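SG7.AF (Anopheles freeborni, PDB 6XL7) inhibits the alternative pathway of host complement as a mosquito salivary protein, acting on the activated C3 convertase C3bBb. Local coordinates at residues Val52-Val66 against Leu103-Arg117. Residues are numbered along the deposited sequence; the frame is centred on the assembly and turned at random.
Sequences VKLSKTCLDRMVTKV and LGEIRGETEKCLTTR. With SO4 (sulfate ion), chain E.
I106 lays its CD1 methyl against the base of K65, 3.7 Å from CB, while its CG2 branch meets CG of M62 at 3.9 Å and approaches V66 CG2. A beta-branched residue suits this spot because its two arms reach different neighbours one turn apart. K65 uses its alkyl part as cover for I106 and, extended beyond CG, brings NZ to E109 OE1 from above the carboxylate plane (2.9 Å), a salt bridge at the exposed margin. On the inner side, M62 crosses T110, whose hydroxyl can donate to I106 O and still accept from a water that links it to C58 O of the other helix. These belong to an antiparallel pair in a mainly helical bundle, axes 9.3 Å apart at 169°, with helices 2-13 and 23-46 packing on M62. Near the N-terminal end of helix 56-77, C58 forms a disulfide with C113, near the C-terminal end of the other helix; C58 SG stands anti to its backbone N (chi1 -177°), directed at its partner, and R61 NH2 comes edge-on to C113 SG. L114 starts out pointing away, but its end returns to cross L59 at about a right angle, their CD2 methyls 3.8 Å apart. S55 N donates to L114 O at 2.8 Å, nearly straight (170°). As N-cap of helix 56-77, S55 suits its place: its short side chain lets OG accept from C58 N and donate outward to a sulfate, probably from the crystallisation liquor. Past the helix ends, the short antiparallel strands 53-54 and 115-116 continue the contact: T116 N donates to K53 O (3.0 Å), and the aliphatic chain of K53 runs alongside T116 CG2.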
ATOM      1  N   VAL A  52      -0.075 -18.131  15.149  1.00 12.19           N
ATOM      2  CA  VAL A  52      -1.094 -17.128  14.855  1.00 12.02           C
ATOM      3  C   VAL A  52      -1.599 -17.323  13.431  1.00 13.83           C
ATOM      4  O   VAL A  52      -0.825 -17.625  12.510  1.00 13.31           O
ATOM      5  CB  VAL A  52      -0.523 -15.714  15.054  1.00 11.47           C
ATOM      6  CG1 VAL A  52      -1.500 -14.671  14.536  1.00 13.57           C
ATOM      7  CG2 VAL A  52      -0.227 -15.455  16.523  1.00 13.12           C
ATOM      8  N   LYS A  53      -2.910 -17.161  13.244  1.00 13.05           N
ATOM      9  CA  LYS A  53      -3.528 -17.211  11.922  1.00 12.73           C
ATOM     10  C   LYS A  53      -3.865 -15.797  11.462  1.00 14.45           C
ATOM     11  O   LYS A  53      -4.457 -15.014  12.216  1.00 14.24           O
ATOM     12  CB  LYS A  53      -4.796 -18.065  11.939  1.00 15.04           C
ATOM     13  CG  LYS A  53      -5.432 -18.253  10.560  1.00 21.65           C
ATOM     14  CD  LYS A  53      -6.704 -19.088  10.635  1.00 29.71           C
ATOM     15  CE  LYS A  53      -7.378 -19.169   9.278  1.00 36.80           C
ATOM     16  NZ  LYS A  53      -6.452 -19.708   8.243  1.00 44.21           N
ATOM     17  N   LEU A  54      -3.466 -15.460  10.237  1.00 12.89           N
ATOM     18  CA  LEU A  54      -3.828 -14.180   9.640  1.00 12.11           C
ATOM     19  C   LEU A  54      -5.171 -14.293   8.931  1.00 12.64           C
ATOM     20  O   LEU A  54      -5.521 -15.338   8.380  1.00 14.21           O
ATOM     21  CB  LEU A  54      -2.772 -13.726   8.625  1.00 12.59           C
ATOM     22  CG  LEU A  54      -1.339 -13.583   9.151  1.00 12.61           C
ATOM     23  CD1 LEU A  54      -0.453 -12.934   8.083  1.00 13.29           C
ATOM     24  CD2 LEU A  54      -1.290 -12.783  10.446  1.00 16.69           C
ATOM     25  N   SER A  55      -5.909 -13.186   8.924  1.00 13.18           N
ATOM     26  CA  SER A  55      -7.192 -13.113   8.231  1.00 15.14           C
ATOM     27  C   SER A  55      -6.977 -12.879   6.738  1.00 14.59           C
ATOM     28  O   SER A  55      -6.507 -11.810   6.328  1.00 12.73           O
ATOM     29  CB  SER A  55      -8.021 -11.976   8.819  1.00 14.28           C
ATOM     30  OG  SER A  55      -9.132 -11.675   7.984  1.00 15.79           O
ATOM     31  N   LYS A  56      -7.380 -13.856   5.923  1.00 14.14           N
ATOM     32  CA  LYS A  56      -7.260 -13.707   4.475  1.00 17.22           C
ATOM     33  C   LYS A  56      -8.150 -12.586   3.951  1.00 15.38           C
ATOM     34  O   LYS A  56      -7.752 -11.854   3.039  1.00 16.01           O
ATOM     35  CB  LYS A  56      -7.561 -15.033   3.775  1.00 22.50           C
ATOM     36  CG  LYS A  56      -6.451 -16.064   3.955  1.00 29.54           C
ATOM     37  CD  LYS A  56      -6.662 -17.282   3.071  1.00 36.74           C
ATOM     38  CE  LYS A  56      -5.625 -18.353   3.367  1.00 39.66           C
ATOM     39  NZ  LYS A  56      -5.656 -18.748   4.803  1.00 41.02           N
ATOM     40  N   THR A  57      -9.342 -12.419   4.521  1.00 17.11           N
ATOM     41  CA  THR A  57     -10.206 -11.332   4.067  1.00 16.99           C
ATOM     42  C   THR A  57      -9.590  -9.979   4.382  1.00 15.00           C
ATOM     43  O   THR A  57      -9.679  -9.050   3.575  1.00 16.25           O
ATOM     44  CB  THR A  57     -11.616 -11.450   4.649  1.00 23.79           C
ATOM     45  OG1 THR A  57     -11.568 -11.413   6.080  1.00 27.42           O
ATOM     46  CG2 THR A  57     -12.268 -12.749   4.211  1.00 23.90           C
ATOM     47  N   CYS A  58      -8.930  -9.854   5.535  1.00 13.55           N
ATOM     48  CA  CYS A  58      -8.247  -8.609   5.871  1.00 14.55           C
ATOM     49  C   CYS A  58      -7.143  -8.310   4.868  1.00 12.24           C
ATOM     50  O   CYS A  58      -7.014  -7.178   4.378  1.00 13.34           O
ATOM     51  CB  CYS A  58      -7.665  -8.735   7.275  1.00 12.00           C
ATOM     52  SG  CYS A  58      -6.847  -7.248   7.906  1.00 16.38           S
ATOM     53  N   LEU A  59      -6.332  -9.321   4.547  1.00 12.09           N
ATOM     54  CA  LEU A  59      -5.241  -9.132   3.596  1.00 13.08           C
ATOM     55  C   LEU A  59      -5.768  -8.770   2.214  1.00 12.67           C
ATOM     56  O   LEU A  59      -5.239  -7.865   1.553  1.00 12.52           O
ATOM     57  CB  LEU A  59      -4.383 -10.396   3.540  1.00 14.39           C
ATOM     58  CG  LEU A  59      -3.637 -10.734   4.832  1.00 17.08           C
ATOM     59  CD1 LEU A  59      -3.123 -12.169   4.768  1.00 18.24           C
ATOM     60  CD2 LEU A  59      -2.488  -9.765   5.040  1.00 17.67           C
ATOM     61  N   ASP A  60      -6.832  -9.441   1.774  1.00 13.79           N
ATOM     62  CA  ASP A  60      -7.404  -9.168   0.458  1.00 13.87           C
ATOM     63  C   ASP A  60      -7.924  -7.737   0.366  1.00 14.95           C
ATOM     64  O   ASP A  60      -7.748  -7.069  -0.662  1.00 15.20           O
ATOM     65  CB  ASP A  60      -8.552 -10.138   0.181  1.00 16.16           C
ATOM     66  CG  ASP A  60      -8.085 -11.563  -0.087  1.00 20.36           C
ATOM     67  OD1 ASP A  60      -6.867 -11.789  -0.250  1.00 25.46           O
ATOM     68  OD2 ASP A  60      -8.952 -12.469  -0.136  1.00 24.80           O
ATOM     69  N   ARG A  61      -8.567  -7.253   1.434  1.00 13.59           N
ATOM     70  CA  ARG A  61      -9.056  -5.876   1.448  1.00 15.72           C
ATOM     71  C   ARG A  61      -7.912  -4.881   1.396  1.00 13.91           C
ATOM     72  O   ARG A  61      -8.044  -3.812   0.787  1.00 13.67           O
ATOM     73  CB  ARG A  61      -9.916  -5.607   2.681  1.00 16.19           C
ATOM     74  CG  ARG A  61     -11.265  -6.267   2.649  1.00 21.87           C
ATOM     75  CD  ARG A  61     -12.189  -5.699   3.716  1.00 28.24           C
ATOM     76  NE  ARG A  61     -11.681  -5.930   5.066  1.00 30.82           N
ATOM     77  CZ  ARG A  61     -11.954  -7.008   5.793  1.00 32.42           C
ATOM     78  NH1 ARG A  61     -12.732  -7.965   5.301  1.00 32.06           N
ATOM     79  NH2 ARG A  61     -11.451  -7.131   7.016  1.00 24.73           N
ATOM     80  N   MET A  62      -6.786  -5.188   2.040  1.00 13.25           N
ATOM     81  CA  MET A  62      -5.652  -4.284   1.927  1.00 13.94           C
ATOM     82  C   MET A  62      -5.218  -4.135   0.479  1.00 13.94           C
ATOM     83  O   MET A  62      -4.918  -3.025   0.025  1.00 13.48           O
ATOM     84  CB  MET A  62      -4.487  -4.784   2.770  1.00 13.73           C
ATOM     85  CG  MET A  62      -3.345  -3.793   2.776  1.00 13.08           C
ATOM     86  SD  MET A  62      -1.831  -4.362   3.556  1.00 16.21           S
ATOM     87  CE  MET A  62      -1.183  -5.424   2.274  1.00 24.70           C
ATOM     88  N   VAL A  63      -5.199  -5.236  -0.271  1.00 11.94           N
ATOM     89  CA  VAL A  63      -4.761  -5.183  -1.663  1.00 13.26           C
ATOM     90  C   VAL A  63      -5.676  -4.281  -2.485  1.00 12.37           C
ATOM     91  O   VAL A  63      -5.207  -3.398  -3.212  1.00 12.40           O
ATOM     92  CB  VAL A  63      -4.671  -6.601  -2.253  1.00 12.66           C
ATOM     93  CG1 VAL A  63      -4.398  -6.553  -3.740  1.00 13.43           C
ATOM     94  CG2 VAL A  63      -3.595  -7.401  -1.531  1.00 14.35           C
ATOM     95  N   THR A  64      -6.994  -4.491  -2.400  1.00 11.46           N
ATOM     96  CA  THR A  64      -7.892  -3.687  -3.232  1.00 12.69           C
ATOM     97  C   THR A  64      -7.874  -2.228  -2.806  1.00 13.03           C
ATOM     98  O   THR A  64      -7.868  -1.335  -3.661  1.00 12.04           O
ATOM     99  CB  THR A  64      -9.318  -4.240  -3.224  1.00 14.39           C
ATOM    100  OG1 THR A  64      -9.846  -4.193  -1.894  1.00 17.62           O
ATOM    101  CG2 THR A  64      -9.360  -5.669  -3.748  1.00 17.02           C
ATOM    102  N   LYS A  65      -7.827  -1.963  -1.498  1.00 12.20           N
ATOM    103  CA  LYS A  65      -7.807  -0.581  -1.032  1.00 12.52           C
ATOM    104  C   LYS A  65      -6.564   0.143  -1.522  1.00 11.94           C
ATOM    105  O   LYS A  65      -6.644   1.285  -1.995  1.00 11.58           O
ATOM    106  CB  LYS A  65      -7.902  -0.518   0.493  1.00 13.15           C
ATOM    107  CG  LYS A  65      -9.272  -0.878   1.049  1.00 15.74           C
ATOM    108  CD  LYS A  65      -9.242  -0.927   2.574  1.00 17.69           C
ATOM    109  CE  LYS A  65     -10.634  -1.157   3.139  1.00 24.34           C
ATOM    110  NZ  LYS A  65     -10.640  -1.161   4.634  1.00 25.06           N
ATOM    111  N   VAL A  66      -5.405  -0.511  -1.445  1.00 10.75           N
ATOM    112  CA  VAL A  66      -4.167   0.110  -1.909  1.00 11.27           C
ATOM    113  C   VAL A  66      -4.221   0.335  -3.407  1.00 12.77           C
ATOM    114  O   VAL A  66      -3.826   1.399  -3.907  1.00 12.72           O
ATOM    115  CB  VAL A  66      -2.946  -0.736  -1.509  1.00 14.53           C
ATOM    116  CG1 VAL A  66      -1.687  -0.187  -2.201  1.00 15.63           C
ATOM    117  CG2 VAL A  66      -2.780  -0.720  -0.022  1.00 15.59           C
ATOM    118  N   LEU A 103      -2.854   5.838   2.481  1.00 10.71           N
ATOM    119  CA  LEU A 103      -2.177   4.578   2.786  1.00 10.72           C
ATOM    120  C   LEU A 103      -2.063   4.386   4.289  1.00 10.84           C
ATOM    121  O   LEU A 103      -2.210   3.265   4.791  1.00 12.12           O
ATOM    122  CB  LEU A 103      -0.790   4.539   2.148  1.00 10.92           C
ATOM    123  CG  LEU A 103      -0.739   4.507   0.617  1.00 10.30           C
ATOM    124  CD1 LEU A 103       0.706   4.489   0.154  1.00 13.38           C
ATOM    125  CD2 LEU A 103      -1.507   3.322   0.030  1.00 12.68           C
ATOM    126  N   GLY A 104      -1.808   5.467   5.024  1.00 11.43           N
ATOM    127  CA  GLY A 104      -1.729   5.366   6.470  1.00 13.14           C
ATOM    128  C   GLY A 104      -3.039   4.932   7.094  1.00 13.50           C
ATOM    129  O   GLY A 104      -3.054   4.178   8.074  1.00 14.85           O
ATOM    130  N   GLU A 105      -4.157   5.395   6.537  1.00 13.65           N
ATOM    131  CA  GLU A 105      -5.460   4.965   7.030  1.00 14.62           C
ATOM    132  C   GLU A 105      -5.676   3.484   6.756  1.00 13.68           C
ATOM    133  O   GLU A 105      -6.200   2.758   7.611  1.00 14.21           O
ATOM    134  CB  GLU A 105      -6.565   5.815   6.403  1.00 17.30           C
ATOM    135  CG  GLU A 105      -6.485   7.277   6.804  1.00 19.61           C
ATOM    136  CD  GLU A 105      -7.503   8.147   6.085  1.00 36.47           C
ATOM    137  OE1 GLU A 105      -7.632   9.334   6.449  1.00 34.33           O
ATOM    138  OE2 GLU A 105      -8.171   7.638   5.163  1.00 38.50           O
ATOM    139  N   ILE A 106      -5.244   3.013   5.586  1.00 12.47           N
ATOM    140  CA  ILE A 106      -5.300   1.584   5.287  1.00 13.27           C
ATOM    141  C   ILE A 106      -4.471   0.795   6.293  1.00 13.16           C
ATOM    142  O   ILE A 106      -4.879  -0.287   6.734  1.00 12.65           O
ATOM    143  CB  ILE A 106      -4.880   1.307   3.831  1.00 12.75           C
ATOM    144  CG1 ILE A 106      -5.917   1.878   2.851  1.00 12.63           C
ATOM    145  CG2 ILE A 106      -4.701  -0.191   3.608  1.00 13.74           C
ATOM    146  CD1 ILE A 106      -5.385   1.990   1.428  1.00 13.47           C
ATOM    147  N   ARG A 107      -3.308   1.323   6.691  1.00 11.55           N
ATOM    148  CA  ARG A 107      -2.497   0.635   7.692  1.00 11.98           C
ATOM    149  C   ARG A 107      -3.283   0.429   8.980  1.00 14.30           C
ATOM    150  O   ARG A 107      -3.325  -0.681   9.522  1.00 13.64           O
ATOM    151  CB  ARG A 107      -1.208   1.419   7.978  1.00 12.94           C
ATOM    152  CG  ARG A 107      -0.337   0.770   9.076  1.00 15.57           C
ATOM    153  CD  ARG A 107       0.832   1.644   9.534  1.00 16.39           C
ATOM    154  NE  ARG A 107       0.405   2.959  10.010  1.00 19.14           N
ATOM    155  CZ  ARG A 107       0.587   4.094   9.339  1.00 22.65           C
ATOM    156  NH1 ARG A 107       1.199   4.084   8.159  1.00 19.58           N
ATOM    157  NH2 ARG A 107       0.160   5.244   9.852  1.00 27.22           N
ATOM    158  N   GLY A 108      -3.918   1.488   9.480  1.00 14.39           N
ATOM    159  CA  GLY A 108      -4.670   1.363  10.719  1.00 16.42           C
ATOM    160  C   GLY A 108      -5.826   0.387  10.603  1.00 17.52           C
ATOM    161  O   GLY A 108      -6.083  -0.401  11.519  1.00 18.11           O
ATOM    162  N   GLU A 109      -6.534   0.419   9.476  1.00 15.04           N
ATOM    163  CA  GLU A 109      -7.647  -0.505   9.280  1.00 18.73           C
ATOM    164  C   GLU A 109      -7.155  -1.944   9.211  1.00 15.64           C
ATOM    165  O   GLU A 109      -7.749  -2.843   9.821  1.00 16.51           O
ATOM    166  CB  GLU A 109      -8.406  -0.129   8.005  1.00 16.87           C
ATOM    167  CG  GLU A 109      -9.057   1.250   8.063  1.00 18.69           C
ATOM    168  CD  GLU A 109      -9.316   1.860   6.696  1.00 26.46           C
ATOM    169  OE1 GLU A 109      -9.184   1.158   5.671  1.00 22.11           O
ATOM    170  OE2 GLU A 109      -9.656   3.063   6.651  1.00 29.83           O
ATOM    171  N   THR A 110      -6.062  -2.175   8.484  1.00 13.35           N
ATOM    172  CA  THR A 110      -5.509  -3.518   8.346  1.00 13.68           C
ATOM    173  C   THR A 110      -5.017  -4.052   9.684  1.00 15.84           C
ATOM    174  O   THR A 110      -5.234  -5.228  10.007  1.00 14.92           O
ATOM    175  CB  THR A 110      -4.385  -3.500   7.308  1.00 12.01           C
ATOM    176  OG1 THR A 110      -4.911  -3.022   6.060  1.00 12.72           O
ATOM    177  CG2 THR A 110      -3.779  -4.896   7.104  1.00 14.20           C
ATOM    178  N   GLU A 111      -4.376  -3.203  10.488  1.00 13.86           N
ATOM    179  CA  GLU A 111      -3.896  -3.649  11.794  1.00 16.92           C
ATOM    180  C   GLU A 111      -5.036  -4.191  12.639  1.00 16.53           C
ATOM    181  O   GLU A 111      -4.858  -5.170  13.380  1.00 19.81           O
ATOM    182  CB  GLU A 111      -3.201  -2.497  12.524  1.00 17.52           C
ATOM    183  CG  GLU A 111      -1.855  -2.145  11.943  1.00 20.70           C
ATOM    184  CD  GLU A 111      -1.257  -0.891  12.551  1.00 33.61           C
ATOM    185  OE1 GLU A 111      -0.023  -0.716  12.443  1.00 37.06           O
ATOM    186  OE2 GLU A 111      -2.013  -0.079  13.130  1.00 34.51           O
ATOM    187  N   LYS A 112      -6.215  -3.575  12.545  1.00 15.46           N
ATOM    188  CA  LYS A 112      -7.347  -4.002  13.364  1.00 19.25           C
ATOM    189  C   LYS A 112      -7.861  -5.387  12.974  1.00 23.89           C
ATOM    190  O   LYS A 112      -8.407  -6.100  13.824  1.00 23.39           O
ATOM    191  CB  LYS A 112      -8.482  -2.979  13.287  1.00 24.58           C
ATOM    192  CG  LYS A 112      -8.202  -1.655  13.991  1.00 30.20           C
ATOM    193  CD  LYS A 112      -9.389  -0.710  13.846  1.00 34.07           C
ATOM    194  CE  LYS A 112      -9.199   0.563  14.659  1.00 39.83           C
ATOM    195  NZ  LYS A 112      -8.003   1.334  14.218  1.00 47.55           N
ATOM    196  N   CYS A 113      -7.711  -5.788  11.712  1.00 18.04           N
ATOM    197  CA  CYS A 113      -8.305  -7.032  11.232  1.00 19.21           C
ATOM    198  C   CYS A 113      -7.295  -8.134  10.955  1.00 12.69           C
ATOM    199  O   CYS A 113      -7.695  -9.218  10.514  1.00 15.01           O
ATOM    200  CB  CYS A 113      -9.179  -6.794   9.981  1.00 20.03           C
ATOM    201  SG  CYS A 113      -8.415  -6.041   8.468  1.00 19.54           S
ATOM    202  N   LEU A 114      -6.009  -7.902  11.224  1.00 13.30           N
ATOM    203  CA  LEU A 114      -4.962  -8.771  10.691  1.00 12.23           C
ATOM    204  C   LEU A 114      -5.054 -10.199  11.224  1.00 12.59           C
ATOM    205  O   LEU A 114      -4.859 -11.154  10.464  1.00 13.61           O
ATOM    206  CB  LEU A 114      -3.586  -8.185  10.994  1.00 16.42           C
ATOM    207  CG  LEU A 114      -2.755  -7.665   9.827  1.00 26.91           C
ATOM    208  CD1 LEU A 114      -1.373  -7.294  10.339  1.00 22.40           C
ATOM    209  CD2 LEU A 114      -2.671  -8.687   8.704  1.00 20.95           C
ATOM    210  N   THR A 115      -5.330 -10.373  12.514  1.00 12.24           N
ATOM    211  CA  THR A 115      -5.334 -11.711  13.100  1.00 12.20           C
ATOM    212  C   THR A 115      -6.754 -12.236  13.290  1.00 15.43           C
ATOM    213  O   THR A 115      -7.722 -11.479  13.420  1.00 16.06           O
ATOM    214  CB  THR A 115      -4.575 -11.749  14.435  1.00 13.20           C
ATOM    215  OG1 THR A 115      -5.246 -10.931  15.398  1.00 14.73           O
ATOM    216  CG2 THR A 115      -3.155 -11.258  14.254  1.00 13.69           C
ATOM    217  N   THR A 116      -6.861 -13.562  13.326  1.00 13.59           N
ATOM    218  CA  THR A 116      -8.140 -14.238  13.507  1.00 13.65           C
ATOM    219  C   THR A 116      -7.927 -15.471  14.386  1.00 16.12           C
ATOM    220  O   THR A 116      -6.821 -15.728  14.860  1.00 16.69           O
ATOM    221  CB  THR A 116      -8.779 -14.542  12.147  1.00 15.27           C
ATOM    222  OG1 THR A 116     -10.124 -14.983  12.341  1.00 19.83           O
ATOM    223  CG2 THR A 116      -7.993 -15.598  11.381  1.00 17.97           C
ATOM    224  N   ARG A 117      -8.991 -16.237  14.626  1.00 14.81           N
ATOM    225  CA  ARG A 117      -8.879 -17.434  15.444  1.00 15.19           C
ATOM    226  C   ARG A 117      -8.371 -18.608  14.622  1.00 16.65           C
ATOM    227  O   ARG A 117      -8.500 -18.648  13.399  1.00 18.13           O
ATOM    228  CB  ARG A 117     -10.246 -17.899  15.939  1.00 20.34           C
ATOM    229  CG  ARG A 117     -11.091 -16.911  16.641  1.00 26.70           C
ATOM    230  CD  ARG A 117     -12.414 -17.583  16.940  1.00 27.27           C
ATOM    231  NE  ARG A 117     -13.252 -16.772  17.800  1.00 32.21           N
ATOM    232  CZ  ARG A 117     -14.416 -17.181  18.283  1.00 26.89           C
ATOM    233  NH1 ARG A 117     -14.852 -18.402  18.001  1.00 22.92           N
ATOM    234  NH2 ARG A 117     -15.127 -16.385  19.069  1.00 38.02           N
TER
HETATM  235  S   SO4 E 204     -10.905 -14.847   7.543  1.00 34.32           S
HETATM  236  O1  SO4 E 204     -12.252 -15.413   7.518  1.00 48.33           O
HETATM  237  O2  SO4 E 204     -10.896 -13.673   8.413  1.00 28.70           O
HETATM  238  O3  SO4 E 204      -9.975 -15.841   8.065  1.00 38.45           O
HETATM  239  O4  SO4 E 204     -10.515 -14.488   6.182  1.00 26.70           O
HETATM  240  O   HOH W   1      -4.490 -16.719  15.639  1.00 14.23           O
HETATM  241  O   HOH W   2      -7.257  -4.481   5.330  1.00 15.58           O